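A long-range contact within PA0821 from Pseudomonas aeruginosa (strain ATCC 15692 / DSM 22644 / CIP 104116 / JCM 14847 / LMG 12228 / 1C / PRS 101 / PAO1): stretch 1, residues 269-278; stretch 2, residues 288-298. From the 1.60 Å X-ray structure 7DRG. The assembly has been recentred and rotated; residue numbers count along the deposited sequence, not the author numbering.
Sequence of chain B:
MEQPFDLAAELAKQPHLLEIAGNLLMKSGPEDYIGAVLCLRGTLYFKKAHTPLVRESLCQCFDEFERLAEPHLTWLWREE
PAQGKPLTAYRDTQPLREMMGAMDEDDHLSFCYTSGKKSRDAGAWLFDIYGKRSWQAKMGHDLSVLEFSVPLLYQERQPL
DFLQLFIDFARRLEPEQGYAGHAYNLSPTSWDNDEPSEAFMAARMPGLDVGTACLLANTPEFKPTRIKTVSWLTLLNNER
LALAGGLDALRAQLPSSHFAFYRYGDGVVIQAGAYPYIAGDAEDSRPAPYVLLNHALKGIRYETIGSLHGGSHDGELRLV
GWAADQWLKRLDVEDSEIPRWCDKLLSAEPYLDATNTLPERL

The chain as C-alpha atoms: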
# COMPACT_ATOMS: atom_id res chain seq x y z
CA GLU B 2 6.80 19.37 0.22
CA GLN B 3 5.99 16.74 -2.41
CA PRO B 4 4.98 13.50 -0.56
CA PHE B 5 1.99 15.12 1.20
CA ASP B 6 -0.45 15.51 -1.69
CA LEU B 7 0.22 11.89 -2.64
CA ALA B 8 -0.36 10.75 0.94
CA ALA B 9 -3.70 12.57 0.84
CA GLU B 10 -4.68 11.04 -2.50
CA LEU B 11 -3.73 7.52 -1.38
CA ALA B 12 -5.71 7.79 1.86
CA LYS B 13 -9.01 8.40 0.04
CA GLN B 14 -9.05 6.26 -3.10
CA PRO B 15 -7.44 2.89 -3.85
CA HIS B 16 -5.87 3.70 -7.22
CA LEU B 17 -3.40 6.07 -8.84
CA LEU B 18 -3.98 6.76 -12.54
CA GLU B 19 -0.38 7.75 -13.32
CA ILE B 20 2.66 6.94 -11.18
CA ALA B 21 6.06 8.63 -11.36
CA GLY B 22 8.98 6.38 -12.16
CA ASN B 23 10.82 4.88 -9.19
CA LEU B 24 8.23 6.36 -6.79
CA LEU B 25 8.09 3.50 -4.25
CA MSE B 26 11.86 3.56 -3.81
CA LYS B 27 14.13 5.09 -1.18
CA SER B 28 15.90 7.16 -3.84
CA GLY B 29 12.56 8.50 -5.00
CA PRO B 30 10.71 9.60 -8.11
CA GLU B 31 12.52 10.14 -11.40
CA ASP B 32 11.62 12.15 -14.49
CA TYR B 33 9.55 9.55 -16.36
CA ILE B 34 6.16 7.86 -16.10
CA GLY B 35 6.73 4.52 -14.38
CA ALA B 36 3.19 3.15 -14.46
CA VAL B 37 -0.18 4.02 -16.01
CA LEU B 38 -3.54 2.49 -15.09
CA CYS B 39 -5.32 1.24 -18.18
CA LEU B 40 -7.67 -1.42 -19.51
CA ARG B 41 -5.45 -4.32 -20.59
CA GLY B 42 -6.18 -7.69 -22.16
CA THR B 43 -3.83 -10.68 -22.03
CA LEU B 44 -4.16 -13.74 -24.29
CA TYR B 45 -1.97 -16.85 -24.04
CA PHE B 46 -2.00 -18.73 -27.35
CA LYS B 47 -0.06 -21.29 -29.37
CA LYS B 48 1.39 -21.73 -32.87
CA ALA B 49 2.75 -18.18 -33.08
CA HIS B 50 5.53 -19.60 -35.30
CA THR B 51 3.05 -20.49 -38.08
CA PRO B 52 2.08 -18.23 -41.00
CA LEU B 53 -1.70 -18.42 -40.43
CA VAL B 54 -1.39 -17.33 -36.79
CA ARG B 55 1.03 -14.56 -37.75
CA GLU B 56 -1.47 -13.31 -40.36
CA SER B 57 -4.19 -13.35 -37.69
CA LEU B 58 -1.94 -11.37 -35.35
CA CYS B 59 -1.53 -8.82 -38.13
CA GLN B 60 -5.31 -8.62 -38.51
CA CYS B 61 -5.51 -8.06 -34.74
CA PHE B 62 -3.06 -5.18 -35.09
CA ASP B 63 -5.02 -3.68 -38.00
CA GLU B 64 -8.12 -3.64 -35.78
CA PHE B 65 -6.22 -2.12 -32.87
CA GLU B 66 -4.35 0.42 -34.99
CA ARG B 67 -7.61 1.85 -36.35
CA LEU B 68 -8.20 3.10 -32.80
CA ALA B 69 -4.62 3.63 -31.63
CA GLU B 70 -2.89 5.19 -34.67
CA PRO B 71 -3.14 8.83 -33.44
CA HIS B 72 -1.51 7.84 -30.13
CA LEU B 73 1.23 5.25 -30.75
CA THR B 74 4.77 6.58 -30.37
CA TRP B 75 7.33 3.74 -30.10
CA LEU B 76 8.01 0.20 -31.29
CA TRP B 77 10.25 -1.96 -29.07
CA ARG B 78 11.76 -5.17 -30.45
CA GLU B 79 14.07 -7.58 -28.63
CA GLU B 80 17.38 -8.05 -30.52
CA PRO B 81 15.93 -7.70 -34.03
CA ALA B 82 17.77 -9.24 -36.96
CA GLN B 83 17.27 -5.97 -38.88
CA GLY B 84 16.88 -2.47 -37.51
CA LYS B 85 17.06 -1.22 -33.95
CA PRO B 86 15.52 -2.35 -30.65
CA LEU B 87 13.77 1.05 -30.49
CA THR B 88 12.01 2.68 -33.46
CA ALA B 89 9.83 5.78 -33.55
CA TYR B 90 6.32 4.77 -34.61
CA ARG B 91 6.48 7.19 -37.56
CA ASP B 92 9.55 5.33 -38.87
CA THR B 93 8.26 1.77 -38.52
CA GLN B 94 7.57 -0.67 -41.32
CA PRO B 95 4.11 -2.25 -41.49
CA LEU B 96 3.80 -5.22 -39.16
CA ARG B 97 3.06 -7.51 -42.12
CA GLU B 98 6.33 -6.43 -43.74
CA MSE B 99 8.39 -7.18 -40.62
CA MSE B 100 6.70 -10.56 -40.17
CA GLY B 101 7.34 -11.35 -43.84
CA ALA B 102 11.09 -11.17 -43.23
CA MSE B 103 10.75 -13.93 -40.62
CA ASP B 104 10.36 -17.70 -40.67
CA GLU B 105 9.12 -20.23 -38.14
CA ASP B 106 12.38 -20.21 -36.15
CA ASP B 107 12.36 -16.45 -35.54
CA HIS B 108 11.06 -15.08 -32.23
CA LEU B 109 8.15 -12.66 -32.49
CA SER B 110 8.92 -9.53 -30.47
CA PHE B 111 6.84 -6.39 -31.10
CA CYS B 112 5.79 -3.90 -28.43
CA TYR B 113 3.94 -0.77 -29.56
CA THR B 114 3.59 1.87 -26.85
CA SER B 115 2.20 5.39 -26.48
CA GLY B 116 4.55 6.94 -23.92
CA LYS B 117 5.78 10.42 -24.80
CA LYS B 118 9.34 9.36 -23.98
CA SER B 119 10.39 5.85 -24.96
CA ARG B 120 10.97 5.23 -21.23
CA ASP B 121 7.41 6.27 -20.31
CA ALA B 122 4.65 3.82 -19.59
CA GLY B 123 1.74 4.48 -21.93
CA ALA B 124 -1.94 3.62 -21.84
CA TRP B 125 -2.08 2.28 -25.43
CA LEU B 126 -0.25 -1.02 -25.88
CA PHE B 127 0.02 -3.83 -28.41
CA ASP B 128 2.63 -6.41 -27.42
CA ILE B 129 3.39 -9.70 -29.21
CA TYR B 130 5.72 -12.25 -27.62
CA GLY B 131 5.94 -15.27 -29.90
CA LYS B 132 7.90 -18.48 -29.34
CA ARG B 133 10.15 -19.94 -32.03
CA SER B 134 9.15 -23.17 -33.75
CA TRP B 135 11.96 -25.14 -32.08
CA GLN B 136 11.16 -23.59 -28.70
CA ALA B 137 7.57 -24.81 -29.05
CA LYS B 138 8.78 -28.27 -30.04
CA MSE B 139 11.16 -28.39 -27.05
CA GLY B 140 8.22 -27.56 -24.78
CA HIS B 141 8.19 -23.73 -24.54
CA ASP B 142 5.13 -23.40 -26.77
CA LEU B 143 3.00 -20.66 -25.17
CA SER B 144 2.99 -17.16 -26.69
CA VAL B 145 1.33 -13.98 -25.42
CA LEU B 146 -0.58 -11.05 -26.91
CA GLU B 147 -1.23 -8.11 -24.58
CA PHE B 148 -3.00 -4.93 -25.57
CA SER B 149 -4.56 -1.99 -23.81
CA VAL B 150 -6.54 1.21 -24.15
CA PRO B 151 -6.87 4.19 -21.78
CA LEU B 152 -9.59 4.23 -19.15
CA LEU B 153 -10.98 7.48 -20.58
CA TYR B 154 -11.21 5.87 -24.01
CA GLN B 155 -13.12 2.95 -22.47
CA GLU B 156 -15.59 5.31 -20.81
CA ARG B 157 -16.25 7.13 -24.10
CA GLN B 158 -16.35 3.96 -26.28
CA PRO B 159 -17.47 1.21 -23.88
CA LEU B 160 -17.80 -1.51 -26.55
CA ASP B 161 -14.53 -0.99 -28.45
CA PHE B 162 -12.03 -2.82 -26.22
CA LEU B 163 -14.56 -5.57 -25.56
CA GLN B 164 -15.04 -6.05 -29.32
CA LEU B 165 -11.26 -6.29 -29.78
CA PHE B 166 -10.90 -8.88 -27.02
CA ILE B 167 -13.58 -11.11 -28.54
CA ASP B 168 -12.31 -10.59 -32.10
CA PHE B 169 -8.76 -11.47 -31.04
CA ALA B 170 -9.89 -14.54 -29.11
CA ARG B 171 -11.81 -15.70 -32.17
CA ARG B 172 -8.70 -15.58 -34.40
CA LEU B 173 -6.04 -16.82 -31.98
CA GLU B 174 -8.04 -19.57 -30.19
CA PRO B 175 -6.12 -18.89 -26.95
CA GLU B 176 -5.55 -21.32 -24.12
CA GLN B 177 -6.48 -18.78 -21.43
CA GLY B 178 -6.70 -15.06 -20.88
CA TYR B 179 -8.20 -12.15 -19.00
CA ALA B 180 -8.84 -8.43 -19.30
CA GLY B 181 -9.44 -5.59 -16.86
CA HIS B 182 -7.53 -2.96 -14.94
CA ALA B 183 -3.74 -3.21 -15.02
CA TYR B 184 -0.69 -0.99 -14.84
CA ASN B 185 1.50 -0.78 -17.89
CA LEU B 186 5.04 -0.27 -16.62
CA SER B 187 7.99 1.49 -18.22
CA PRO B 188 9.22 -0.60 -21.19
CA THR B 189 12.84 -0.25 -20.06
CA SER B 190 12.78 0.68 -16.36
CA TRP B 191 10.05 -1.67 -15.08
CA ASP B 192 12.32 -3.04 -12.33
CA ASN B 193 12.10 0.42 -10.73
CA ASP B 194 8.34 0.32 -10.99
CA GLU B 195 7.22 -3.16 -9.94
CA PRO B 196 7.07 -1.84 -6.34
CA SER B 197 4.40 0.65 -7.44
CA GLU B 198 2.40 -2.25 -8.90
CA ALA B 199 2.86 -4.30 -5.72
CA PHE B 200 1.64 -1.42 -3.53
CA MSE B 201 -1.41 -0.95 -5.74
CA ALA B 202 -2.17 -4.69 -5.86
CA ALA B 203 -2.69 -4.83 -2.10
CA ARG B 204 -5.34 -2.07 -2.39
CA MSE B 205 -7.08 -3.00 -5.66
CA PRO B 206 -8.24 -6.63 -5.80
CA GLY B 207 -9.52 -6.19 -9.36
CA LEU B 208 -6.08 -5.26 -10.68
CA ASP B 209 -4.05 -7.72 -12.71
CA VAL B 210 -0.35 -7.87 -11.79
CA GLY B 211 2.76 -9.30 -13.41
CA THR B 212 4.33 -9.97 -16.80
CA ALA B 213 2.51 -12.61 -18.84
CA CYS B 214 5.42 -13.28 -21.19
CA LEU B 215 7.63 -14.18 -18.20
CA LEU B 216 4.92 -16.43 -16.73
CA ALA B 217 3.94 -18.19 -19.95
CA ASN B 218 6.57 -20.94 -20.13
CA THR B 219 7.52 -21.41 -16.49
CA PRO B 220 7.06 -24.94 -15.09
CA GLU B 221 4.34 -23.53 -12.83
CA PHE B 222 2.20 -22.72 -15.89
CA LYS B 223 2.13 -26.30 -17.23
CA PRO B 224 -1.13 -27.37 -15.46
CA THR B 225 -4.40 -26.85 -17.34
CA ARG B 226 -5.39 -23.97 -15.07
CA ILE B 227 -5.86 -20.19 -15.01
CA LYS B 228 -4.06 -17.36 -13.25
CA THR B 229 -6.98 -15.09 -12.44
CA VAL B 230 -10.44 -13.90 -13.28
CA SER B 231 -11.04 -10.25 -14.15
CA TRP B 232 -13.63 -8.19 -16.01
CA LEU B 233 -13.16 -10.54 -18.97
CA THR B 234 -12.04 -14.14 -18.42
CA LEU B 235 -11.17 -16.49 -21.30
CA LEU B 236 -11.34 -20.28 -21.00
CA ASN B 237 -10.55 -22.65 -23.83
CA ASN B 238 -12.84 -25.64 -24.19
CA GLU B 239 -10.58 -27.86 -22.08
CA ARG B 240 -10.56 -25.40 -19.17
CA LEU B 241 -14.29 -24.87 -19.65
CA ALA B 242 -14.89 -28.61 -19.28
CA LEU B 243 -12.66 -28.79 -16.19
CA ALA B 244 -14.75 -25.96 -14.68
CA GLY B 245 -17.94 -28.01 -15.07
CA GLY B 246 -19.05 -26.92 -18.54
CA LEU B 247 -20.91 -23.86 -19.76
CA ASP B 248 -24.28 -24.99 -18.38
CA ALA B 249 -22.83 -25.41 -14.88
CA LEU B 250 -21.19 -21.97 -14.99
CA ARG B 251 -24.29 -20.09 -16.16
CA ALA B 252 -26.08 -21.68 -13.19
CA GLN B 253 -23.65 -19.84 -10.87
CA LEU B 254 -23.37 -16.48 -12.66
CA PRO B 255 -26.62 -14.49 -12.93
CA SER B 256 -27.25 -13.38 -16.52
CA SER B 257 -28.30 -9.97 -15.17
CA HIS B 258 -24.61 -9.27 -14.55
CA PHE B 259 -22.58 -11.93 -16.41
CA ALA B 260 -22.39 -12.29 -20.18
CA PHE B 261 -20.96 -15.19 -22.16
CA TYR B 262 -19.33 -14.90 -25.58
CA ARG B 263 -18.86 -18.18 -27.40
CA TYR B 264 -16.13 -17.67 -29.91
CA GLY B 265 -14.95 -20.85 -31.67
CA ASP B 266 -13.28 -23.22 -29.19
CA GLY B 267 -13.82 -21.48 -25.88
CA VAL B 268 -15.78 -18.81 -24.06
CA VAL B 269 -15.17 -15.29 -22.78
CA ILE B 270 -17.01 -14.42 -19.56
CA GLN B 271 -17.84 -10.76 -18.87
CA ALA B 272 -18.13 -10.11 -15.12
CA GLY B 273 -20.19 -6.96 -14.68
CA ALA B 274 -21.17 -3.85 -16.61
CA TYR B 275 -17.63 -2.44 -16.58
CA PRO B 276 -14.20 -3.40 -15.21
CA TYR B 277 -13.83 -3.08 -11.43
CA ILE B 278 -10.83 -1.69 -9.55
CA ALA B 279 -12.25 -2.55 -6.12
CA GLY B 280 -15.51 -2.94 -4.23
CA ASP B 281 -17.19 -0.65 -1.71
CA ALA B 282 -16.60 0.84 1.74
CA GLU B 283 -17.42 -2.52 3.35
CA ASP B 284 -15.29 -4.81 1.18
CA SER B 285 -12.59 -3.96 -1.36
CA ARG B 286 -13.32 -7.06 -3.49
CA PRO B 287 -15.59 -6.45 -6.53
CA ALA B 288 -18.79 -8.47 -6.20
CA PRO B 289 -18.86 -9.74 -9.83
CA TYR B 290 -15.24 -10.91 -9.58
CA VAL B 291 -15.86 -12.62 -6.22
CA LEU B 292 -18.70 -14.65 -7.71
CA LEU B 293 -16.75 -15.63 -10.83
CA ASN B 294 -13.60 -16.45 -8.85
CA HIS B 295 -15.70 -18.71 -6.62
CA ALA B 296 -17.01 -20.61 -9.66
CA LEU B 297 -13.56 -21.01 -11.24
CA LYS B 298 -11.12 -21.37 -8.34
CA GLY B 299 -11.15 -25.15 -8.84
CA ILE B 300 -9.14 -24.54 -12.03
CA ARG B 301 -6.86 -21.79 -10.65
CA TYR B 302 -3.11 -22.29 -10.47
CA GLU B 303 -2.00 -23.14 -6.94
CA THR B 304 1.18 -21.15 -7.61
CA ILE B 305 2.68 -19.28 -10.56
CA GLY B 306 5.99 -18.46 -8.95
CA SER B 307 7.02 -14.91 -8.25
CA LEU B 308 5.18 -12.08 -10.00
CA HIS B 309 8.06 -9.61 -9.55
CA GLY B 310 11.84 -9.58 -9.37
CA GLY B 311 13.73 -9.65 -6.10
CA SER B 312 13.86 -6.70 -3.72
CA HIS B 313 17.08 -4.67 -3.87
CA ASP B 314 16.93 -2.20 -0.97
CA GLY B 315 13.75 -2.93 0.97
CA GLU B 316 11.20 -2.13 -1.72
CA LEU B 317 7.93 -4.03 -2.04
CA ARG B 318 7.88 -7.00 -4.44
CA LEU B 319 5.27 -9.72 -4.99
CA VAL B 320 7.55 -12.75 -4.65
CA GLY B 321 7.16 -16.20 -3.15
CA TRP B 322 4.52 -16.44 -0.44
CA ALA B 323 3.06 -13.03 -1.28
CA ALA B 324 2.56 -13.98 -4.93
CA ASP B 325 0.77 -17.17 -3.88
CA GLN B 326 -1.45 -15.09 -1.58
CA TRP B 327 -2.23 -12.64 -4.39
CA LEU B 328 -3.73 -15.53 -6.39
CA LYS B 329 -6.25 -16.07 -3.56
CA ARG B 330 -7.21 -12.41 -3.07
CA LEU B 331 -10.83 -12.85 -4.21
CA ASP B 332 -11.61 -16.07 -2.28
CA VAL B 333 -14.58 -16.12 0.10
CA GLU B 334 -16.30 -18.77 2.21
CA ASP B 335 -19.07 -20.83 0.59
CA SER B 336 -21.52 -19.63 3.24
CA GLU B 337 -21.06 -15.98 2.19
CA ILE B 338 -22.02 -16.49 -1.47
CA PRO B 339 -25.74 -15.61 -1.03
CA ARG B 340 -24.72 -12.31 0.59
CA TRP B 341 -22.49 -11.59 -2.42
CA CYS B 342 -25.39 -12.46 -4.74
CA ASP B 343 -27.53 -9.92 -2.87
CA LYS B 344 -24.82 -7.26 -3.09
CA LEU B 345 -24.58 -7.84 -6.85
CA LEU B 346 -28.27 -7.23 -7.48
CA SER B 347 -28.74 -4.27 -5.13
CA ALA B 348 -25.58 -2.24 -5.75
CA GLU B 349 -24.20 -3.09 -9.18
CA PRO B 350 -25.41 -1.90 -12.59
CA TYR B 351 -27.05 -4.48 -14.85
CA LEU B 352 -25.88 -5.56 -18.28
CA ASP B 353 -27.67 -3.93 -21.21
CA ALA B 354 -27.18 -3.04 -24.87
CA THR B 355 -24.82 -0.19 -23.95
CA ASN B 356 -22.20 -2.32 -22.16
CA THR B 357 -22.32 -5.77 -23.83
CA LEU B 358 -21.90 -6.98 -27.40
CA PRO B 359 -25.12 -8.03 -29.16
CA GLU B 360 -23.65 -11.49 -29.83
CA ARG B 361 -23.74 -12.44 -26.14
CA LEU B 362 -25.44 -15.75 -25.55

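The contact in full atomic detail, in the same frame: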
# COMPACT_ATOMS: atom_id res chain seq x y z
N VAL B 269 -15.56 -16.45 -23.58
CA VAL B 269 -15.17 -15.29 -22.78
C VAL B 269 -16.33 -14.95 -21.86
O VAL B 269 -17.48 -14.83 -22.30
CB VAL B 269 -14.80 -14.07 -23.65
CG1 VAL B 269 -14.56 -12.84 -22.75
CG2 VAL B 269 -13.57 -14.37 -24.47
N ILE B 270 -16.03 -14.80 -20.57
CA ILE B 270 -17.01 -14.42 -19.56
C ILE B 270 -16.80 -12.95 -19.24
O ILE B 270 -15.67 -12.53 -18.98
CB ILE B 270 -16.86 -15.28 -18.30
CG1 ILE B 270 -16.94 -16.77 -18.65
CG2 ILE B 270 -17.92 -14.90 -17.25
CD1 ILE B 270 -16.66 -17.69 -17.50
N GLN B 271 -17.87 -12.17 -19.27
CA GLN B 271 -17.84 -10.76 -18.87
C GLN B 271 -18.46 -10.65 -17.48
O GLN B 271 -19.63 -11.00 -17.30
CB GLN B 271 -18.59 -9.89 -19.88
CG GLN B 271 -18.74 -8.43 -19.43
CD GLN B 271 -19.50 -7.57 -20.43
OE1 GLN B 271 -19.69 -7.96 -21.59
NE2 GLN B 271 -19.94 -6.40 -19.99
N ALA B 272 -17.68 -10.19 -16.51
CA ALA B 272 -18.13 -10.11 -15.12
C ALA B 272 -18.47 -8.66 -14.80
O ALA B 272 -17.64 -7.90 -14.31
CB ALA B 272 -17.05 -10.64 -14.18
N GLY B 273 -19.72 -8.28 -15.05
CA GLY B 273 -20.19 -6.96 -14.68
C GLY B 273 -20.25 -5.99 -15.85
O GLY B 273 -19.74 -6.25 -16.95
N ALA B 274 -20.87 -4.84 -15.58
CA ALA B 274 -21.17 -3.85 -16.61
C ALA B 274 -19.94 -3.08 -17.06
O ALA B 274 -19.98 -2.44 -18.11
CB ALA B 274 -22.23 -2.86 -16.09
N TYR B 275 -18.88 -3.12 -16.27
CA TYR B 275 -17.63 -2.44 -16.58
C TYR B 275 -16.54 -3.08 -15.73
O TYR B 275 -16.84 -3.79 -14.77
CB TYR B 275 -17.72 -0.93 -16.29
CG TYR B 275 -18.48 -0.56 -15.03
CD1 TYR B 275 -17.98 -0.87 -13.77
CD2 TYR B 275 -19.69 0.11 -15.11
CE1 TYR B 275 -18.68 -0.53 -12.62
CE2 TYR B 275 -20.39 0.45 -13.97
CZ TYR B 275 -19.88 0.13 -12.73
OH TYR B 275 -20.59 0.48 -11.61
N PRO B 276 -15.26 -2.86 -16.07
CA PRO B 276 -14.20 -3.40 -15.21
C PRO B 276 -14.20 -2.73 -13.85
O PRO B 276 -14.53 -1.55 -13.71
CB PRO B 276 -12.92 -3.10 -16.00
CG PRO B 276 -13.27 -1.96 -16.90
CD PRO B 276 -14.72 -2.20 -17.27
N TYR B 277 -13.80 -3.50 -12.83
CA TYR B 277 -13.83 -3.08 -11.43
C TYR B 277 -12.43 -3.01 -10.86
O TYR B 277 -11.68 -4.00 -10.92
CB TYR B 277 -14.66 -4.04 -10.57
CG TYR B 277 -16.16 -3.91 -10.69
CD1 TYR B 277 -16.83 -4.40 -11.79
CD2 TYR B 277 -16.90 -3.32 -9.67
CE1 TYR B 277 -18.21 -4.29 -11.90
CE2 TYR B 277 -18.28 -3.20 -9.77
CZ TYR B 277 -18.93 -3.69 -10.88
OH TYR B 277 -20.30 -3.58 -10.99
N ILE B 278 -12.08 -1.85 -10.30
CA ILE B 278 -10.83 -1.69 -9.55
C ILE B 278 -10.94 -2.34 -8.18
O ILE B 278 -10.04 -3.06 -7.74
CB ILE B 278 -10.48 -0.19 -9.43
CG1 ILE B 278 -10.10 0.40 -10.78
CG2 ILE B 278 -9.38 0.02 -8.40
CD1 ILE B 278 -9.99 1.92 -10.76
N ALA B 288 -17.82 -7.38 -6.27
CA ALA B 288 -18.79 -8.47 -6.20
C ALA B 288 -18.83 -9.34 -7.45
O ALA B 288 -18.87 -10.58 -7.30
CB ALA B 288 -20.19 -7.90 -5.90
N PRO B 289 -18.82 -8.82 -8.68
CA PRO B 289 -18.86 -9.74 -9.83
C PRO B 289 -17.62 -10.62 -9.90
O PRO B 289 -17.72 -11.80 -10.27
CB PRO B 289 -19.00 -8.81 -11.04
CG PRO B 289 -19.50 -7.51 -10.48
CD PRO B 289 -18.89 -7.41 -9.12
N TYR B 290 -16.45 -10.09 -9.53
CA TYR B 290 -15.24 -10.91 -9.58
C TYR B 290 -15.25 -11.97 -8.49
O TYR B 290 -14.75 -13.08 -8.69
CB TYR B 290 -13.99 -10.05 -9.43
CG TYR B 290 -13.70 -9.02 -10.51
CD1 TYR B 290 -14.67 -8.60 -11.43
CD2 TYR B 290 -12.43 -8.45 -10.60
CE1 TYR B 290 -14.38 -7.64 -12.39
CE2 TYR B 290 -12.13 -7.50 -11.56
CZ TYR B 290 -13.11 -7.10 -12.45
OH TYR B 290 -12.80 -6.15 -13.41
N VAL B 291 -15.78 -11.64 -7.30
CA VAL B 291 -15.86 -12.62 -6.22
C VAL B 291 -16.69 -13.82 -6.66
O VAL B 291 -16.32 -14.98 -6.43
CB VAL B 291 -16.45 -11.98 -4.96
CG1 VAL B 291 -16.90 -13.05 -3.95
CG2 VAL B 291 -15.45 -11.04 -4.34
N LEU B 292 -17.83 -13.56 -7.30
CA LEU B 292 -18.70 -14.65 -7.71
C LEU B 292 -18.06 -15.50 -8.81
O LEU B 292 -18.13 -16.73 -8.79
CB LEU B 292 -20.05 -14.10 -8.16
CG LEU B 292 -20.90 -13.48 -7.04
CD1 LEU B 292 -22.12 -12.81 -7.64
CD2 LEU B 292 -21.30 -14.53 -6.01
N LEU B 293 -17.40 -14.85 -9.78
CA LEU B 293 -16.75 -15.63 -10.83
C LEU B 293 -15.55 -16.39 -10.30
O LEU B 293 -15.33 -17.55 -10.67
CB LEU B 293 -16.34 -14.72 -11.99
CG LEU B 293 -15.69 -15.46 -13.15
CD1 LEU B 293 -16.64 -16.49 -13.76
CD2 LEU B 293 -15.27 -14.47 -14.20
N ASN B 294 -14.74 -15.76 -9.44
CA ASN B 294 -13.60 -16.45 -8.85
C ASN B 294 -14.04 -17.67 -8.06
O ASN B 294 -13.37 -18.71 -8.08
CB ASN B 294 -12.80 -15.48 -7.98
CG ASN B 294 -11.66 -16.16 -7.22
OD1 ASN B 294 -10.56 -16.32 -7.75
ND2 ASN B 294 -11.92 -16.53 -5.97
N HIS B 295 -15.18 -17.57 -7.36
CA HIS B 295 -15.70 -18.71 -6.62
C HIS B 295 -16.03 -19.87 -7.56
O HIS B 295 -15.73 -21.03 -7.26
CB HIS B 295 -16.93 -18.29 -5.82
CG HIS B 295 -17.39 -19.32 -4.84
ND1 HIS B 295 -16.74 -19.56 -3.65
CD2 HIS B 295 -18.44 -20.18 -4.88
CE1 HIS B 295 -17.37 -20.52 -2.99
NE2 HIS B 295 -18.41 -20.91 -3.72
N ALA B 296 -16.64 -19.57 -8.71
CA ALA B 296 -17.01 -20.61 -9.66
C ALA B 296 -15.80 -21.26 -10.32
O ALA B 296 -15.87 -22.44 -10.71
CB ALA B 296 -17.93 -20.04 -10.74
N LEU B 297 -14.70 -20.53 -10.47
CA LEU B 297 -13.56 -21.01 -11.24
C LEU B 297 -12.33 -21.37 -10.41
O LEU B 297 -11.34 -21.83 -10.97
CB LEU B 297 -13.16 -19.96 -12.29
CG LEU B 297 -14.21 -19.64 -13.35
CD1 LEU B 297 -13.64 -18.67 -14.38
CD2 LEU B 297 -14.70 -20.91 -14.03
N LYS B 298 -12.36 -21.17 -9.09
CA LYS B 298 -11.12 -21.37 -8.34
C LYS B 298 -10.67 -22.83 -8.33
O LYS B 298 -9.50 -23.10 -8.02
CB LYS B 298 -11.27 -20.85 -6.91
CG LYS B 298 -12.34 -21.52 -6.08
CD LYS B 298 -12.47 -20.77 -4.76
CE LYS B 298 -13.35 -21.50 -3.77
NZ LYS B 298 -13.45 -20.73 -2.51
O HOH W 1 -10.36 -4.92 -13.31

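How do the two backbones meet? Strand 269-272 runs roughly antiparallel to the helix that begins at Ala288, their directions 142° apart and their axes 8.8 Å apart at closest approach. Beyond the strand the chain continues as loop, and the CA atoms of Ala272 and Pro289 lie 5.4 Å apart.

What fills the space between strand and helix? Alternation along the strand turns Ile270 and Ala272 toward the helix and Gln271 away. Leu293, one helical turn after Pro289, meets both: its CD1 lies 3.9 Å from Ile270 CD1, and its CD2 4.2 Å from Ala272 CB. The small Ala272 also lets Pro289 come close, CB to CB at 4.1 Å.

Where do the stretches bond? The hydroxyl of Tyr290 reaches the loop and accepts a nearly straight hydrogen bond from the backbone, Tyr277 N to Tyr290 OH at 2.9 Å. The same hydroxyl donates to a water, 2.7 Å from Tyr290 OH, which in turn donates to Tyr277 O at 2.9 Å.

How does the Tyr277 ring pack? Pro289 CD sits over its face, 4.2 Å from the centroid of the Tyr277 ring, a CH-pi contact. The ring also turns its edge toward the face of Tyr290 in an offset arrangement, with planes at 71°.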